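Local coordinates for SUMO-1 cysteine protease S273R (African swine fever virus pig/Kenya/KEN-50/1950, PDB 6LJ9), which probably acts as a cysteine protease that processes the viral pp220 and pp62 polyproteins into core-shell proteins and weakens host innate immune signalling, at residues S49-I52 / A56-A59; E137-Y140 / A145-R148; S236-R241 / T250-T255. All coordinates share one frame; numbering follows the deposited sequence.

Contact 1. Residues S49-I52 / A56-A59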
loop_
_atom_site.group_PDB
_atom_site.type_symbol
_atom_site.label_atom_id
_atom_site.label_comp_id
_atom_site.label_asym_id
_atom_site.label_seq_id
_atom_site.Cartn_x
_atom_site.Cartn_y
_atom_site.Cartn_z
ATOM N N SER B 49 10.977 16.737 20.588
ATOM C CA SER B 49 12.211 16.802 19.814
ATOM C C SER B 49 13.141 17.892 20.331
ATOM O O SER B 49 14.365 17.727 20.297
ATOM C CB SER B 49 11.898 17.027 18.335
ATOM O OG SER B 49 11.183 18.235 18.138
ATOM N N CYS B 50 12.584 19.008 20.809
ATOM C CA CYS B 50 13.416 20.044 21.410
ATOM C C CYS B 50 14.003 19.588 22.739
ATOM O O CYS B 50 15.100 20.021 23.112
ATOM C CB CYS B 50 12.606 21.325 21.604
ATOM S SG CYS B 50 11.971 22.054 20.082
ATOM N N VAL B 51 13.294 18.719 23.462
ATOM C CA VAL B 51 13.787 18.244 24.751
ATOM C C VAL B 51 14.999 17.342 24.559
ATOM O O VAL B 51 16.056 17.557 25.165
ATOM C CB VAL B 51 12.669 17.522 25.523
ATOM C CG1 VAL B 51 13.230 16.870 26.777
ATOM C CG2 VAL B 51 11.556 18.493 25.878
ATOM N N ILE B 52 14.869 16.318 23.708
ATOM C CA ILE B 52 15.951 15.354 23.515
ATOM C C ILE B 52 17.096 15.905 22.683
ATOM O O ILE B 52 18.067 15.180 22.430
ATOM C CB ILE B 52 15.423 14.051 22.879
ATOM C CG1 ILE B 52 14.854 14.315 21.483
ATOM C CG2 ILE B 52 14.372 13.410 23.776
ATOM C CD1 ILE B 52 14.320 13.066 20.802
ATOM N N ALA B 56 21.403 19.711 28.161
ATOM C CA ALA B 56 21.312 19.083 29.476
ATOM C C ALA B 56 20.719 17.683 29.381
ATOM O O ALA B 56 21.136 16.775 30.110
ATOM C CB ALA B 56 20.485 19.954 30.421
ATOM N N VAL B 57 19.742 17.489 28.491
ATOM C CA VAL B 57 19.157 16.164 28.308
ATOM C C VAL B 57 20.143 15.239 27.606
ATOM O O VAL B 57 20.196 14.036 27.888
ATOM C CB VAL B 57 17.828 16.270 27.537
ATOM C CG1 VAL B 57 17.210 14.893 27.334
ATOM C CG2 VAL B 57 16.863 17.189 28.271
ATOM N N LYS B 58 20.939 15.783 26.681
ATOM C CA LYS B 58 21.954 14.976 26.008
ATOM C C LYS B 58 22.980 14.442 26.999
ATOM O O LYS B 58 23.447 13.304 26.870
ATOM C CB LYS B 58 22.644 15.797 24.918
ATOM C CG LYS B 58 21.797 16.047 23.681
ATOM C CD LYS B 58 22.556 16.892 22.669
ATOM C CE LYS B 58 21.806 16.994 21.352
ATOM N NZ LYS B 58 22.525 17.853 20.370
ATOM N N ALA B 59 23.345 15.250 27.997
ATOM C CA ALA B 59 24.306 14.800 28.999
ATOM C C ALA B 59 23.701 13.733 29.902
ATOM O O ALA B 59 24.365 12.743 30.232
ATOM C CB ALA B 59 24.801 15.988 29.821
#

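Contact 2. Residues E137-Y140 / A145-R148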
loop_
_atom_site.group_PDB
_atom_site.type_symbol
_atom_site.label_atom_id
_atom_site.label_comp_id
_atom_site.label_asym_id
_atom_site.label_seq_id
_atom_site.Cartn_x
_atom_site.Cartn_y
_atom_site.Cartn_z
ATOM N N GLU B 137 16.025 -3.300 -7.441
ATOM C CA GLU B 137 16.833 -2.100 -7.287
ATOM C C GLU B 137 16.976 -1.758 -5.810
ATOM O O GLU B 137 16.014 -1.860 -5.043
ATOM C CB GLU B 137 16.215 -0.915 -8.037
ATOM C CG GLU B 137 16.420 -0.947 -9.543
ATOM C CD GLU B 137 17.808 -0.495 -9.957
ATOM O OE1 GLU B 137 18.123 -0.564 -11.165
ATOM O OE2 GLU B 137 18.585 -0.065 -9.079
ATOM N N LEU B 138 18.182 -1.352 -5.420
ATOM C CA LEU B 138 18.449 -0.970 -4.041
ATOM C C LEU B 138 17.895 0.420 -3.756
ATOM O O LEU B 138 18.209 1.383 -4.463
ATOM C CB LEU B 138 19.950 -0.999 -3.757
ATOM C CG LEU B 138 20.594 -2.336 -3.390
ATOM C CD1 LEU B 138 22.106 -2.193 -3.367
ATOM C CD2 LEU B 138 20.088 -2.818 -2.041
ATOM N N GLN B 139 17.065 0.516 -2.724
ATOM C CA GLN B 139 16.640 1.779 -2.146
ATOM C C GLN B 139 17.014 1.784 -0.671
ATOM O O GLN B 139 17.348 0.750 -0.087
ATOM C CB GLN B 139 15.133 2.004 -2.323
ATOM C CG GLN B 139 14.258 1.075 -1.506
ATOM C CD GLN B 139 12.785 1.304 -1.770
ATOM O OE1 GLN B 139 12.106 0.446 -2.333
ATOM N NE2 GLN B 139 12.284 2.467 -1.370
ATOM N N TYR B 140 16.957 2.963 -0.061
ATOM C CA TYR B 140 17.414 3.139 1.313
ATOM C C TYR B 140 16.245 3.610 2.167
ATOM O O TYR B 140 15.870 4.787 2.141
ATOM C CB TYR B 140 18.601 4.094 1.362
ATOM C CG TYR B 140 19.833 3.477 0.742
ATOM C CD1 TYR B 140 20.082 3.592 -0.620
ATOM C CD2 TYR B 140 20.728 2.746 1.511
ATOM C CE1 TYR B 140 21.199 3.015 -1.194
ATOM C CE2 TYR B 140 21.847 2.165 0.947
ATOM C CZ TYR B 140 22.079 2.302 -0.405
ATOM O OH TYR B 140 23.193 1.723 -0.969
ATOM N N ALA B 145 19.629 -0.609 3.466
ATOM C CA ALA B 145 19.403 -0.944 2.067
ATOM C C ALA B 145 18.250 -1.933 1.942
ATOM O O ALA B 145 18.111 -2.853 2.752
ATOM C CB ALA B 145 20.670 -1.530 1.450
ATOM N N VAL B 146 17.425 -1.743 0.916
ATOM C CA VAL B 146 16.190 -2.508 0.762
ATOM C C VAL B 146 15.943 -2.755 -0.719
ATOM O O VAL B 146 16.106 -1.856 -1.548
ATOM C CB VAL B 146 14.997 -1.775 1.415
ATOM C CG1 VAL B 146 13.682 -2.215 0.796
ATOM C CG2 VAL B 146 14.980 -2.013 2.918
ATOM N N LYS B 147 15.551 -3.987 -1.049
ATOM C CA LYS B 147 15.068 -4.338 -2.380
ATOM C C LYS B 147 13.659 -4.892 -2.244
ATOM O O LYS B 147 13.445 -5.888 -1.545
ATOM C CB LYS B 147 15.985 -5.356 -3.061
ATOM C CG LYS B 147 17.414 -4.881 -3.219
ATOM C CD LYS B 147 18.047 -5.390 -4.506
ATOM C CE LYS B 147 17.990 -6.904 -4.602
ATOM N NZ LYS B 147 19.193 -7.460 -5.285
ATOM N N ARG B 148 12.703 -4.246 -2.910
ATOM C CA ARG B 148 11.298 -4.609 -2.788
ATOM C C ARG B 148 10.567 -4.135 -4.032
ATOM O O ARG B 148 10.978 -3.143 -4.645
ATOM C CB ARG B 148 10.677 -3.985 -1.529
ATOM C CG ARG B 148 10.667 -2.467 -1.543
ATOM C CD ARG B 148 10.141 -1.897 -0.238
ATOM N NE ARG B 148 9.933 -0.454 -0.327
ATOM C CZ ARG B 148 9.546 0.311 0.688
ATOM N NH1 ARG B 148 9.326 -0.225 1.881
ATOM N NH2 ARG B 148 9.380 1.614 0.510
HETATM O O HOH W 1 13.762 -1.454 -3.877
HETATM O O HOH W 2 13.093 -2.287 -6.545
#

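Contact 3. Residues S236-R241 / T250-T255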
loop_
_atom_site.group_PDB
_atom_site.type_symbol
_atom_site.label_atom_id
_atom_site.label_comp_id
_atom_site.label_asym_id
_atom_site.label_seq_id
_atom_site.Cartn_x
_atom_site.Cartn_y
_atom_site.Cartn_z
ATOM N N SER B 236 7.316 20.648 -4.386
ATOM C CA SER B 236 7.748 19.398 -5.004
ATOM C C SER B 236 7.458 18.204 -4.103
ATOM O O SER B 236 7.050 17.140 -4.583
ATOM C CB SER B 236 9.238 19.465 -5.337
ATOM O OG SER B 236 9.530 20.591 -6.145
ATOM N N LEU B 237 7.666 18.359 -2.795
ATOM C CA LEU B 237 7.387 17.265 -1.871
ATOM C C LEU B 237 5.891 17.011 -1.748
ATOM O O LEU B 237 5.460 15.860 -1.614
ATOM C CB LEU B 237 7.995 17.566 -0.502
ATOM C CG LEU B 237 9.505 17.374 -0.361
ATOM C CD1 LEU B 237 9.962 17.828 1.012
ATOM C CD2 LEU B 237 9.878 15.920 -0.593
ATOM N N PHE B 238 5.080 18.072 -1.789
ATOM C CA PHE B 238 3.636 17.905 -1.665
ATOM C C PHE B 238 3.058 17.171 -2.868
ATOM O O PHE B 238 2.109 16.392 -2.727
ATOM C CB PHE B 238 2.957 19.264 -1.495
ATOM C CG PHE B 238 1.457 19.190 -1.436
ATOM C CD1 PHE B 238 0.813 18.886 -0.248
ATOM C CD2 PHE B 238 0.689 19.430 -2.565
ATOM C CE1 PHE B 238 -0.568 18.818 -0.188
ATOM C CE2 PHE B 238 -0.692 19.363 -2.510
ATOM C CZ PHE B 238 -1.320 19.057 -1.320
ATOM N N TYR B 239 3.607 17.418 -4.059
ATOM C CA TYR B 239 3.137 16.715 -5.249
ATOM C C TYR B 239 3.336 15.213 -5.105
ATOM O O TYR B 239 2.428 14.424 -5.388
ATOM C CB TYR B 239 3.863 17.240 -6.489
ATOM C CG TYR B 239 3.404 16.608 -7.786
ATOM C CD1 TYR B 239 2.268 17.069 -8.439
ATOM C CD2 TYR B 239 4.108 15.558 -8.360
ATOM C CE1 TYR B 239 1.845 16.499 -9.625
ATOM C CE2 TYR B 239 3.692 14.981 -9.547
ATOM C CZ TYR B 239 2.560 15.457 -10.175
ATOM O OH TYR B 239 2.140 14.888 -11.355
ATOM N N ILE B 240 4.522 14.800 -4.652
ATOM C CA ILE B 240 4.796 13.377 -4.470
ATOM C C ILE B 240 3.865 12.784 -3.420
ATOM O O ILE B 240 3.310 11.694 -3.603
ATOM C CB ILE B 240 6.276 13.159 -4.102
ATOM C CG1 ILE B 240 7.183 13.579 -5.262
ATOM C CG2 ILE B 240 6.519 11.708 -3.707
ATOM C CD1 ILE B 240 8.662 13.397 -4.986
ATOM N N ARG B 241 3.670 13.497 -2.309
ATOM C CA ARG B 241 2.816 12.980 -1.243
ATOM C C ARG B 241 1.360 12.902 -1.685
ATOM O O ARG B 241 0.659 11.933 -1.366
ATOM C CB ARG B 241 2.952 13.846 0.008
ATOM C CG ARG B 241 2.121 13.362 1.187
ATOM C CD ARG B 241 2.431 11.911 1.515
ATOM N NE ARG B 241 1.622 11.409 2.621
ATOM C CZ ARG B 241 2.023 11.381 3.887
ATOM N NH1 ARG B 241 3.229 11.827 4.213
ATOM N NH2 ARG B 241 1.220 10.904 4.828
ATOM N N THR B 250 -4.364 15.550 -12.512
ATOM C CA THR B 250 -5.277 16.519 -13.107
ATOM C C THR B 250 -5.654 17.631 -12.137
ATOM O O THR B 250 -6.013 18.724 -12.584
ATOM C CB THR B 250 -6.548 15.820 -13.598
ATOM O OG1 THR B 250 -7.330 15.406 -12.469
ATOM C CG2 THR B 250 -6.203 14.594 -14.440
ATOM N N HIS B 251 -5.598 17.372 -10.827
ATOM C CA HIS B 251 -5.851 18.430 -9.852
ATOM C C HIS B 251 -4.769 19.498 -9.914
ATOM O O HIS B 251 -5.062 20.696 -9.817
ATOM C CB HIS B 251 -5.937 17.844 -8.440
ATOM C CG HIS B 251 -6.535 18.775 -7.429
ATOM N ND1 HIS B 251 -7.811 18.613 -6.934
ATOM C CD2 HIS B 251 -6.030 19.870 -6.814
ATOM C CE1 HIS B 251 -8.068 19.571 -6.061
ATOM N NE2 HIS B 251 -7.004 20.348 -5.972
ATOM N N PHE B 252 -3.510 19.084 -10.071
ATOM C CA PHE B 252 -2.409 20.026 -10.220
ATOM C C PHE B 252 -2.404 20.703 -11.584
ATOM O O PHE B 252 -1.650 21.662 -11.778
ATOM C CB PHE B 252 -1.072 19.313 -9.999
ATOM C CG PHE B 252 -0.897 18.762 -8.610
ATOM C CD1 PHE B 252 -1.486 17.561 -8.246
ATOM C CD2 PHE B 252 -0.129 19.436 -7.675
ATOM C CE1 PHE B 252 -1.322 17.050 -6.973
ATOM C CE2 PHE B 252 0.041 18.927 -6.400
ATOM C CZ PHE B 252 -0.558 17.733 -6.049
ATOM N N ILE B 253 -3.220 20.227 -12.522
ATOM C CA ILE B 253 -3.277 20.818 -13.852
ATOM C C ILE B 253 -4.354 21.898 -13.950
ATOM O O ILE B 253 -4.179 22.881 -14.678
ATOM C CB ILE B 253 -3.500 19.713 -14.902
ATOM C CG1 ILE B 253 -2.276 18.797 -14.988
ATOM C CG2 ILE B 253 -3.824 20.301 -16.271
ATOM C CD1 ILE B 253 -2.393 17.708 -16.038
ATOM N N SER B 254 -5.459 21.756 -13.214
ATOM C CA SER B 254 -6.614 22.623 -13.400
ATOM C C SER B 254 -6.913 23.546 -12.227
ATOM O O SER B 254 -7.552 24.582 -12.434
ATOM C CB SER B 254 -7.864 21.781 -13.692
ATOM O OG SER B 254 -8.068 20.808 -12.682
ATOM N N THR B 255 -6.479 23.212 -11.014
ATOM C CA THR B 255 -6.778 24.006 -9.829
ATOM C C THR B 255 -5.480 24.484 -9.194
ATOM O O THR B 255 -4.545 23.696 -9.014
ATOM C CB THR B 255 -7.595 23.200 -8.817
ATOM O OG1 THR B 255 -8.757 22.661 -9.461
ATOM C CG2 THR B 255 -8.032 24.088 -7.662
#

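Contact 1. Residues S49-I52 / A56-A59
The backbone of V51 and I52, at the end of segment 49-52, runs up against V57 in the first turn of helix 55-64; of the CA atoms in the two segments, those of I52 and V57 lie nearest, 5.8 Å apart. These are two consecutive short helices joined by a tight connection, in the N-terminal helical part of the chain. T53, in the brief connection, turns its OG1 back to the carbonyl oxygens of S49 and C50, while H54 ND1 receives the backbone N-H of A56.

V57 carries the contact. It aims its side chain at the other segment and straddles the carbonyl oxygen of V51: V57 CB and V57 CG2 each come within 3.2 Å of V51 O. V57 CG1 lies anti to the backbone N (chi1 180°), and this sends one methyl to each side of the approach. CG2 meets V51 CG1 at 3.9 Å, and CG1 reaches the backbone of I52, 4.0 Å from its CA. A beta-branched residue suits the place, since two methyls on one carbon close over a backbone edge without needing length.

I52 turns its side chain from V57 and buries it against L68 and L72 of helix 68-75 and against F76. V51 also packs on L37, and V57 on F36 and L68, which ties the helix pair to the helices around it. The extended chain of K58 suits an exposed place, where the ammonium can meet solvent, and K58 lays only CG near I52, 4.0 Å from I52 O.

Contact 2. Residues E137-Y140 / A145-R148
Q139 and V146 hold the two segments together through a pair of backbone hydrogen bonds, as a hydrogen-bonded pair of an antiparallel beta hairpin. Q139 N donates to V146 O at 2.8 Å and almost straight, 178° at the hydrogen, with the donor in the carbonyl plane. The return bond from V146 N to Q139 O, 2.7 Å long, is more bent.

Toward E137 and R148 the segments separate and two waters bridge them. One water sits 2.6 Å from E137 O, also lies within bonding distance of Q139 OE1, and accepts a hydrogen bond from R148 N at 3.1 Å; a second links E137 N with R148 O. The Q139 side chain, whose CG is set between the backbone N and the carbonyl carbon (chi1 69°), extends past V146 to R148. There R148 NE gives Q139 OE1 a weak bond of 3.1 Å, the amide and guanidinium planes standing 87° apart. Their stronger ties lie outside, Q139 NE2 bonding to N109 OD1.

On the other face, L138 CD2 rests 3.6 Å from K147 CG and 3.8 Å from A145 CB. Y140, paired directly with A145 as a non-hydrogen-bonded pair, brings CE2 to 3.9 Å from A145 CB, so the single methyl of A145 touches both L138 and Y140. The lysine's bent methylenes cover leucine.

The chemistry thus implies an exposed side of mostly aliphatic and aromatic contacts, and a side where Q139, next to V146, reaches polar partners: glutamine and arginine bond weakly to each other, and both to the carbonyl of F107 in strand 107-109, with R148 also bonded to that of A101 in helix 90-103.

Contact 3. Residues S236-R241 / T250-T255
F252 lays its ring against Y239 and F238, two neighbours on helix 232-244, and this small aromatic cluster is the whole of the tight part. The edge of Y239 meets the face of F252 in a T-shaped stack, centroids 4.6 Å apart and planes at 73°, with Y239 CD1 standing over the middle of the phenylalanine ring and 3.5 Å from F252 CD2. At the far rim, F252 CZ touches F238 CE2 at 3.9 Å. With CG anti to the backbone N (chi1 177° for F238), each helix residue swings its ring toward F252, Y239 at its face and F238 near CZ. F186 stacks on Y239 and meets F252 edge to face, while F265 does the same to F238. Tyrosine suits its buried place because its hydroxyl is bonded to E184 OE1.

Away from this cluster the contact is looser. S254 and T255, the latter just past the helix, are exposed; S254 OG instead bonds to T250 O at 2.9 Å within its own turn, and T250 packs on H213 of the second subunit.

Helix 232-244 begins at C232, the inferred nucleophile, whose carbonyl oxygen receives S236 OG. A helix led by the catalytic cysteine and buried against the central sheet is typical of the papain-like fold of Ulp1-family proteases.

The three contacts follow one another along the chain without touching. Contact 1 belongs to the N-terminal helical part, its centre about 26 Å from that of the chain and on the opposite side from contact 3; their centres are about 37 Å apart. Contacts 2 and 3 are nearer neighbours, with nearest atoms about 11 Å apart, and helix 90-103 touches side chains of both. Only contact 3 approaches the catalytic apparatus: the side chain of Y239 lies about 9 Å from that of N187, an inferred active-site residue, and that of F238 about 11 Å from that of Q226, a predicted substrate-binding residue. Contacts 1 and 2 lie away from these sites.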